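Local coordinates for protein adenylate kinase (Cryptosporidium parvum Iowa II, PDB 3BE4) that probably catalyses reversible phosphoryl transfer between ATP and AMP, as adenylate kinases do, and is held here with a bisubstrate analogue spanning both nucleotide sites, at residues L31-T36 against G85-F91; L10-P14 against R176-F180. All coordinates share one frame. Residues are numbered along the deposited sequence.

Contact 1 (L31-T36 against G85-F91); sequences LAHLST and GFVLDGF. With AP5 (bis(adenosine)-5'-pentaphosphate), chain C.
One adenosine of AP5, at the site that binds AMP in adenylate kinases, is read by residues just past the C-terminal ends of two neighbouring parallel strands, 32-35 and 86-89. Their axes approach to 4.7 Å at 15°, with A32 beside F86, H33 beside V87 and L34 beside L88. The parallel ladder runs A32 N to G85 O (3.1 Å), V87 N to A32 O (2.8 Å), L34 N to V87 O (2.9 Å) and D89 N to L34 O (3.0 Å). On one face L34 CB packs on L88 CD2 (3.7 Å); on the other, H33 (chi1 t) donates from NE2 to D89 OD2 (2.7 Å). S35 OG N-caps helix 36-45 through D38 N. T36 OG1 donates to AP5 N7A (2.8 Å), and G90, in a left-handed conformation (85/6) suited to glycine, accepts AP5 N6A at O (3.0 Å), a pair that recognises adenine. One water bridges D89 O (2.7 Å) and AP5 O2A (2.6 Å). Helix 66-78 touches L34 and T36, helix 95-108 covers F86, L88 and F91, helix 18-29 meets L31, H33 and D89, and strand 7-12 pairs with 86-89 on its other edge.

Contact 2 (L10-P14 against R176-F180); sequences LIGAP and RLDVF. With AP5 (bis(adenosine)-5'-pentaphosphate), chain C.
A backbone CH-pi contact marks this junction: A13 CA stands 3.6 Å from the centroid of the F180 ring, 6° off its normal, where strand 7-12 runs into the P-loop, whose first residues are G12, A13 and P14. F180 (chi1 t) sends its ring from helix 170-184 over the backbone of G12 and A13, with CZ 3.5 Å from A13 N, CE1 3.5 Å from G12 C and CE2 3.8 Å from A13 CB. P14, in a polyproline II conformation (-52/130), fits against one helical turn: its CD lies 3.6 Å from F180 CB, its CG 3.8 Å from R176 CB and 4.0 Å from L177 CD2. Within that turn F180 N is hydrogen-bonded to R176 O (3.0 Å). Past P14, R176 gives NE (2.8 Å) and NH2 (2.6 Å) to the same phosphate oxygen, AP5 O2B, while its NH1 forms a salt bridge with D168. No hydrogen bond joins the two segments; apolar packing fits helix to P-loop, and the charge of R176 is shared between a bridging phosphate of AP5 and D168.

In the fold
Both contacts share the central parallel sheet of the P-loop kinase core, ordered 32-35, 86-89, 7-12, 114-119, 197-201. Their centres lie 16 Å apart, yet they touch: L10 N meets L88 O at 2.8 Å, a probable hydrogen bond, and V87 CG2 packs on L10 CG at 3.6 Å. Along the chain contact 1 is nested inside the long span closed by contact 2, which joins the first strand to helix 170-184, late in the chain. Both touch AP5: contact 1 holds an adenine, contact 2 a phosphate. Strands 86-89 and 7-12 are neighbours, so the adenine-binding ends of contact 1 and the P-loop start packed on helix 170-184 in contact 2 face the same ligand.

Contact 1 (L31-T36 against G85-F91)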
loop_
_atom_site.group_PDB
_atom_site.type_symbol
_atom_site.label_atom_id
_atom_site.label_comp_id
_atom_site.label_asym_id
_atom_site.label_seq_id
_atom_site.Cartn_x
_atom_site.Cartn_y
_atom_site.Cartn_z
ATOM N N LEU A 31 9.020 10.979 -2.251
ATOM C CA LEU A 31 8.778 10.291 -0.951
ATOM C C LEU A 31 9.230 8.857 -0.999
ATOM O O LEU A 31 9.170 8.197 -2.059
ATOM C CB LEU A 31 7.302 10.335 -0.634
ATOM C CG LEU A 31 6.569 11.684 -0.714
ATOM C CD1 LEU A 31 5.076 11.613 -0.158
ATOM C CD2 LEU A 31 7.342 12.757 0.116
ATOM N N ALA A 32 9.544 8.281 0.189
ATOM C CA ALA A 32 9.906 6.842 0.209
ATOM C C ALA A 32 8.570 6.057 0.199
ATOM O O ALA A 32 7.698 6.498 0.937
ATOM C CB ALA A 32 10.553 6.550 1.541
ATOM N N HIS A 33 8.418 5.051 -0.652
ATOM C CA HIS A 33 7.170 4.339 -0.648
ATOM C C HIS A 33 7.402 3.078 0.235
ATOM O O HIS A 33 8.257 2.219 -0.113
ATOM C CB HIS A 33 6.938 3.920 -2.059
ATOM C CG HIS A 33 5.774 3.008 -2.191
ATOM N ND1 HIS A 33 5.707 2.094 -3.207
ATOM C CD2 HIS A 33 4.622 2.891 -1.462
ATOM C CE1 HIS A 33 4.575 1.389 -3.100
ATOM N NE2 HIS A 33 3.877 1.897 -2.080
ATOM N N LEU A 34 6.621 2.924 1.310
ATOM C CA LEU A 34 6.713 1.741 2.105
ATOM C C LEU A 34 5.441 0.884 2.044
ATOM O O LEU A 34 4.474 1.292 2.664
ATOM C CB LEU A 34 6.956 2.127 3.564
ATOM C CG LEU A 34 8.377 2.597 4.063
ATOM C CD1 LEU A 34 8.679 3.898 3.619
ATOM C CD2 LEU A 34 8.429 2.691 5.614
ATOM N N SER A 35 5.436 -0.130 1.172
ATOM C CA SER A 35 4.358 -1.059 1.076
ATOM C C SER A 35 4.811 -2.218 1.928
ATOM O O SER A 35 5.747 -2.899 1.472
ATOM C CB SER A 35 4.140 -1.446 -0.374
ATOM O OG SER A 35 3.416 -2.660 -0.508
ATOM N N THR A 36 4.131 -2.521 3.099
ATOM C CA THR A 36 4.590 -3.614 3.821
ATOM C C THR A 36 4.272 -4.969 3.074
ATOM O O THR A 36 5.049 -5.944 3.283
ATOM C CB THR A 36 3.859 -3.657 5.166
ATOM O OG1 THR A 36 2.568 -3.176 4.965
ATOM C CG2 THR A 36 4.560 -2.684 6.152
ATOM N N GLY A 85 10.387 12.273 3.759
ATOM C CA GLY A 85 8.961 12.096 3.535
ATOM C C GLY A 85 8.716 10.608 3.173
ATOM O O GLY A 85 9.599 9.862 2.801
ATOM N N PHE A 86 7.439 10.259 3.314
ATOM C CA PHE A 86 7.159 8.830 3.014
ATOM C C PHE A 86 5.667 8.747 2.720
ATOM O O PHE A 86 4.860 9.597 3.051
ATOM C CB PHE A 86 7.423 7.987 4.305
ATOM C CG PHE A 86 6.688 8.412 5.563
ATOM C CD1 PHE A 86 5.392 7.978 5.791
ATOM C CD2 PHE A 86 7.382 9.125 6.605
ATOM C CE1 PHE A 86 4.698 8.327 6.965
ATOM C CE2 PHE A 86 6.725 9.443 7.788
ATOM C CZ PHE A 86 5.359 9.051 7.986
ATOM N N VAL A 87 5.385 7.650 1.967
ATOM C CA VAL A 87 3.993 7.243 1.796
ATOM C C VAL A 87 3.867 5.752 2.178
ATOM O O VAL A 87 4.561 4.904 1.638
ATOM C CB VAL A 87 3.453 7.509 0.355
ATOM C CG1 VAL A 87 4.353 6.936 -0.783
ATOM C CG2 VAL A 87 2.016 7.004 0.270
ATOM N N LEU A 88 3.092 5.548 3.232
ATOM C CA LEU A 88 2.822 4.150 3.794
ATOM C C LEU A 88 1.579 3.611 3.120
ATOM O O LEU A 88 0.613 4.298 2.937
ATOM C CB LEU A 88 2.601 4.247 5.316
ATOM C CG LEU A 88 3.718 4.889 6.062
ATOM C CD1 LEU A 88 3.411 4.914 7.599
ATOM C CD2 LEU A 88 5.035 4.408 5.795
ATOM N N ASP A 89 1.684 2.315 2.652
ATOM C CA ASP A 89 0.684 1.794 1.736
ATOM C C ASP A 89 0.453 0.345 2.321
ATOM O O ASP A 89 1.271 -0.573 2.287
ATOM C CB ASP A 89 1.448 1.731 0.365
ATOM C CG ASP A 89 0.817 0.772 -0.642
ATOM O OD1 ASP A 89 -0.258 0.105 -0.340
ATOM O OD2 ASP A 89 1.446 0.691 -1.765
ATOM N N GLY A 90 -0.772 0.274 2.847
ATOM C CA GLY A 90 -1.078 -1.058 3.476
ATOM C C GLY A 90 -0.584 -1.140 4.899
ATOM O O GLY A 90 -0.396 -2.240 5.393
ATOM N N PHE A 91 -0.086 -0.040 5.429
ATOM C CA PHE A 91 0.384 -0.002 6.855
ATOM C C PHE A 91 0.111 1.404 7.258
ATOM O O PHE A 91 0.442 2.328 6.517
ATOM C CB PHE A 91 1.923 -0.275 6.945
ATOM C CG PHE A 91 2.441 -0.098 8.317
ATOM C CD1 PHE A 91 2.536 -1.192 9.196
ATOM C CD2 PHE A 91 2.720 1.169 8.775
ATOM C CE1 PHE A 91 2.962 -0.956 10.548
ATOM C CE2 PHE A 91 3.175 1.361 10.115
ATOM C CZ PHE A 91 3.243 0.322 10.988
HETATM P PA AP5 C . -0.312 -6.011 -0.169
HETATM O O1A AP5 C . 0.771 -6.328 -1.213
HETATM O O2A AP5 C . -0.418 -4.661 0.368
HETATM O O3A AP5 C . -1.732 -6.476 -0.743
HETATM P PB AP5 C . -3.201 -5.947 -0.451
HETATM O O1B AP5 C . -3.299 -5.367 0.876
HETATM O O2B AP5 C . -4.155 -7.064 -0.893
HETATM O O3B AP5 C . -3.261 -4.698 -1.574
HETATM P PG AP5 C . -2.824 -4.695 -3.078
HETATM O O1G AP5 C . -3.444 -5.877 -3.738
HETATM O O2G AP5 C . -1.361 -4.519 -3.096
HETATM O O3G AP5 C . -3.613 -3.383 -3.471
HETATM P PD AP5 C . -3.179 -1.891 -3.972
HETATM O O1D AP5 C . -1.715 -1.798 -3.915
HETATM O O2D AP5 C . -4.052 -0.966 -3.231
HETATM O O3D AP5 C . -3.729 -1.885 -5.475
HETATM P PE AP5 C . -2.886 -1.881 -6.827
HETATM O O1E AP5 C . -2.025 -3.029 -6.840
HETATM O O2E AP5 C . -2.268 -0.523 -7.090
HETATM O O5F AP5 C . -0.198 -6.955 1.116
HETATM C C5F AP5 C . 0.076 -8.322 0.772
HETATM C C4F AP5 C . -0.326 -9.110 2.087
HETATM O O4F AP5 C . 0.763 -8.995 2.971
HETATM C C3F AP5 C . -1.520 -8.680 2.851
HETATM O O3F AP5 C . -2.712 -9.216 2.319
HETATM C C2F AP5 C . -1.139 -9.332 4.196
HETATM O O2F AP5 C . -1.205 -10.809 4.108
HETATM C C1F AP5 C . 0.327 -8.967 4.348
HETATM N N9A AP5 C . 0.465 -7.657 4.926
HETATM C C8A AP5 C . 0.941 -6.529 4.201
HETATM N N7A AP5 C . 0.981 -5.468 4.989
HETATM C C5A AP5 C . 0.579 -5.893 6.272
HETATM C C6A AP5 C . 0.496 -5.219 7.475
HETATM N N6A AP5 C . 0.623 -3.908 7.708
HETATM N N1A AP5 C . 0.046 -6.023 8.552
HETATM C C2A AP5 C . -0.134 -7.312 8.363
HETATM N N3A AP5 C . -0.056 -8.013 7.212
HETATM C C4A AP5 C . 0.406 -7.249 6.118
HETATM O O5J AP5 C . -4.054 -1.976 -7.873
HETATM C C5J AP5 C . -4.811 -3.272 -8.043
HETATM C C4J AP5 C . -5.191 -3.310 -9.539
HETATM O O4J AP5 C . -6.070 -2.252 -9.968
HETATM C C3J AP5 C . -3.959 -3.370 -10.445
HETATM O O3J AP5 C . -4.219 -4.239 -11.527
HETATM C C2J AP5 C . -4.013 -1.958 -10.939
HETATM O O2J AP5 C . -3.429 -1.846 -12.230
HETATM C C1J AP5 C . -5.404 -1.550 -11.151
HETATM N N9B AP5 C . -5.801 -0.188 -10.964
HETATM C C8B AP5 C . -5.228 0.742 -10.098
HETATM N N7B AP5 C . -5.943 1.879 -10.178
HETATM C C5B AP5 C . -6.958 1.695 -11.086
HETATM C C6B AP5 C . -8.108 2.463 -11.450
HETATM N N6B AP5 C . -8.270 3.688 -10.949
HETATM N N1B AP5 C . -8.968 1.935 -12.364
HETATM C C2B AP5 C . -8.802 0.614 -12.806
HETATM N N3B AP5 C . -7.774 -0.204 -12.423
HETATM C C4B AP5 C . -6.894 0.299 -11.481
HETATM O O HOH W 1 1.143 -3.279 1.974
#

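Contact 2 (L10-P14 against R176-F180)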
loop_
_atom_site.group_PDB
_atom_site.type_symbol
_atom_site.label_atom_id
_atom_site.label_comp_id
_atom_site.label_asym_id
_atom_site.label_seq_id
_atom_site.Cartn_x
_atom_site.Cartn_y
_atom_site.Cartn_z
ATOM N N LEU A 10 -1.687 5.944 3.039
ATOM C CA LEU A 10 -2.857 5.592 2.210
ATOM C C LEU A 10 -3.621 4.407 2.889
ATOM O O LEU A 10 -3.009 3.383 3.263
ATOM C CB LEU A 10 -2.367 5.147 0.868
ATOM C CG LEU A 10 -1.470 6.172 0.129
ATOM C CD1 LEU A 10 -1.257 5.655 -1.255
ATOM C CD2 LEU A 10 -2.064 7.528 0.133
ATOM N N ILE A 11 -4.947 4.505 3.128
ATOM C CA ILE A 11 -5.649 3.355 3.675
ATOM C C ILE A 11 -6.728 3.061 2.598
ATOM O O ILE A 11 -7.321 3.954 1.984
ATOM C CB ILE A 11 -6.473 3.822 4.927
ATOM C CG1 ILE A 11 -5.522 4.125 6.078
ATOM C CG2 ILE A 11 -7.380 2.645 5.440
ATOM C CD1 ILE A 11 -6.329 4.771 7.249
ATOM N N GLY A 12 -6.976 1.809 2.384
ATOM C CA GLY A 12 -8.036 1.517 1.421
ATOM C C GLY A 12 -8.052 -0.014 1.338
ATOM O O GLY A 12 -7.112 -0.677 1.747
ATOM N N ALA A 13 -9.153 -0.497 0.794
ATOM C CA ALA A 13 -9.342 -1.962 0.633
ATOM C C ALA A 13 -8.149 -2.568 -0.076
ATOM O O ALA A 13 -7.533 -1.888 -0.935
ATOM C CB ALA A 13 -10.623 -2.213 -0.080
ATOM N N PRO A 14 -7.823 -3.854 0.148
ATOM C CA PRO A 14 -6.883 -4.568 -0.657
ATOM C C PRO A 14 -7.327 -4.406 -2.142
ATOM O O PRO A 14 -8.479 -4.528 -2.518
ATOM C CB PRO A 14 -6.996 -6.011 -0.147
ATOM C CG PRO A 14 -8.350 -6.012 0.546
ATOM C CD PRO A 14 -8.458 -4.746 1.194
ATOM N N ARG A 176 -8.912 -11.306 2.466
ATOM C CA ARG A 176 -8.370 -9.996 2.472
ATOM C C ARG A 176 -9.421 -8.920 2.684
ATOM O O ARG A 176 -9.232 -7.970 3.482
ATOM C CB ARG A 176 -7.589 -9.666 1.118
ATOM C CG ARG A 176 -6.224 -10.369 1.105
ATOM C CD ARG A 176 -5.813 -10.821 -0.290
ATOM N NE ARG A 176 -5.376 -9.605 -1.017
ATOM C CZ ARG A 176 -5.160 -9.654 -2.347
ATOM N NH1 ARG A 176 -5.414 -10.772 -3.081
ATOM N NH2 ARG A 176 -4.788 -8.511 -3.010
ATOM N N LEU A 177 -10.546 -9.039 1.949
ATOM C CA LEU A 177 -11.639 -8.097 2.134
ATOM C C LEU A 177 -12.238 -8.218 3.575
ATOM O O LEU A 177 -12.510 -7.182 4.200
ATOM C CB LEU A 177 -12.677 -8.329 1.078
ATOM C CG LEU A 177 -12.187 -7.686 -0.254
ATOM C CD1 LEU A 177 -13.114 -8.192 -1.377
ATOM C CD2 LEU A 177 -12.236 -6.222 -0.155
ATOM N N ASP A 178 -12.430 -9.431 4.045
ATOM C CA ASP A 178 -13.096 -9.589 5.358
ATOM C C ASP A 178 -12.250 -8.955 6.461
ATOM O O ASP A 178 -12.743 -8.157 7.344
ATOM C CB ASP A 178 -13.247 -11.064 5.627
ATOM C CG ASP A 178 -14.145 -11.326 6.828
ATOM O OD1 ASP A 178 -15.196 -10.690 6.879
ATOM O OD2 ASP A 178 -13.748 -12.101 7.749
ATOM N N VAL A 179 -10.944 -9.291 6.472
ATOM C CA VAL A 179 -10.063 -8.740 7.567
ATOM C C VAL A 179 -9.899 -7.217 7.384
ATOM O O VAL A 179 -9.768 -6.454 8.376
ATOM C CB VAL A 179 -8.721 -9.484 7.694
ATOM C CG1 VAL A 179 -8.984 -11.034 7.872
ATOM C CG2 VAL A 179 -7.926 -9.396 6.377
ATOM N N PHE A 180 -9.869 -6.744 6.114
ATOM C CA PHE A 180 -9.889 -5.291 5.913
ATOM C C PHE A 180 -11.123 -4.590 6.550
ATOM O O PHE A 180 -10.938 -3.666 7.337
ATOM C CB PHE A 180 -9.923 -4.940 4.428
ATOM C CG PHE A 180 -10.223 -3.480 4.210
ATOM C CD1 PHE A 180 -9.209 -2.495 4.414
ATOM C CD2 PHE A 180 -11.462 -3.056 3.779
ATOM C CE1 PHE A 180 -9.484 -1.139 4.277
ATOM C CE2 PHE A 180 -11.689 -1.669 3.516
ATOM C CZ PHE A 180 -10.732 -0.741 3.867
HETATM P PA AP5 C . -0.312 -6.011 -0.169
HETATM O O1A AP5 C . 0.771 -6.328 -1.213
HETATM O O2A AP5 C . -0.418 -4.661 0.368
HETATM O O3A AP5 C . -1.732 -6.476 -0.743
HETATM P PB AP5 C . -3.201 -5.947 -0.451
HETATM O O1B AP5 C . -3.299 -5.367 0.876
HETATM O O2B AP5 C . -4.155 -7.064 -0.893
HETATM O O3B AP5 C . -3.261 -4.698 -1.574
HETATM P PG AP5 C . -2.824 -4.695 -3.078
HETATM O O1G AP5 C . -3.444 -5.877 -3.738
HETATM O O2G AP5 C . -1.361 -4.519 -3.096
HETATM O O3G AP5 C . -3.613 -3.383 -3.471
HETATM P PD AP5 C . -3.179 -1.891 -3.972
HETATM O O1D AP5 C . -1.715 -1.798 -3.915
HETATM O O2D AP5 C . -4.052 -0.966 -3.231
HETATM O O3D AP5 C . -3.729 -1.885 -5.475
HETATM P PE AP5 C . -2.886 -1.881 -6.827
HETATM O O1E AP5 C . -2.025 -3.029 -6.840
HETATM O O2E AP5 C . -2.268 -0.523 -7.090
HETATM O O5F AP5 C . -0.198 -6.955 1.116
HETATM C C5F AP5 C . 0.076 -8.322 0.772
HETATM C C4F AP5 C . -0.326 -9.110 2.087
HETATM O O4F AP5 C . 0.763 -8.995 2.971
HETATM C C3F AP5 C . -1.520 -8.680 2.851
HETATM O O3F AP5 C . -2.712 -9.216 2.319
HETATM C C2F AP5 C . -1.139 -9.332 4.196
HETATM O O2F AP5 C . -1.205 -10.809 4.108
HETATM C C1F AP5 C . 0.327 -8.967 4.348
HETATM N N9A AP5 C . 0.465 -7.657 4.926
HETATM C C8A AP5 C . 0.941 -6.529 4.201
HETATM N N7A AP5 C . 0.981 -5.468 4.989
HETATM C C5A AP5 C . 0.579 -5.893 6.272
HETATM C C6A AP5 C . 0.496 -5.219 7.475
HETATM N N6A AP5 C . 0.623 -3.908 7.708
HETATM N N1A AP5 C . 0.046 -6.023 8.552
HETATM C C2A AP5 C . -0.134 -7.312 8.363
HETATM N N3A AP5 C . -0.056 -8.013 7.212
HETATM C C4A AP5 C . 0.406 -7.249 6.118
HETATM O O5J AP5 C . -4.054 -1.976 -7.873
HETATM C C5J AP5 C . -4.811 -3.272 -8.043
HETATM C C4J AP5 C . -5.191 -3.310 -9.539
HETATM O O4J AP5 C . -6.070 -2.252 -9.968
HETATM C C3J AP5 C . -3.959 -3.370 -10.445
HETATM O O3J AP5 C . -4.219 -4.239 -11.527
HETATM C C2J AP5 C . -4.013 -1.958 -10.939
HETATM O O2J AP5 C . -3.429 -1.846 -12.230
HETATM C C1J AP5 C . -5.404 -1.550 -11.151
HETATM N N9B AP5 C . -5.801 -0.188 -10.964
HETATM C C8B AP5 C . -5.228 0.742 -10.098
HETATM N N7B AP5 C . -5.943 1.879 -10.178
HETATM C C5B AP5 C . -6.958 1.695 -11.086
HETATM C C6B AP5 C . -8.108 2.463 -11.450
HETATM N N6B AP5 C . -8.270 3.688 -10.949
HETATM N N1B AP5 C . -8.968 1.935 -12.364
HETATM C C2B AP5 C . -8.802 0.614 -12.806
HETATM N N3B AP5 C . -7.774 -0.204 -12.423
HETATM C C4B AP5 C . -6.894 0.299 -11.481
#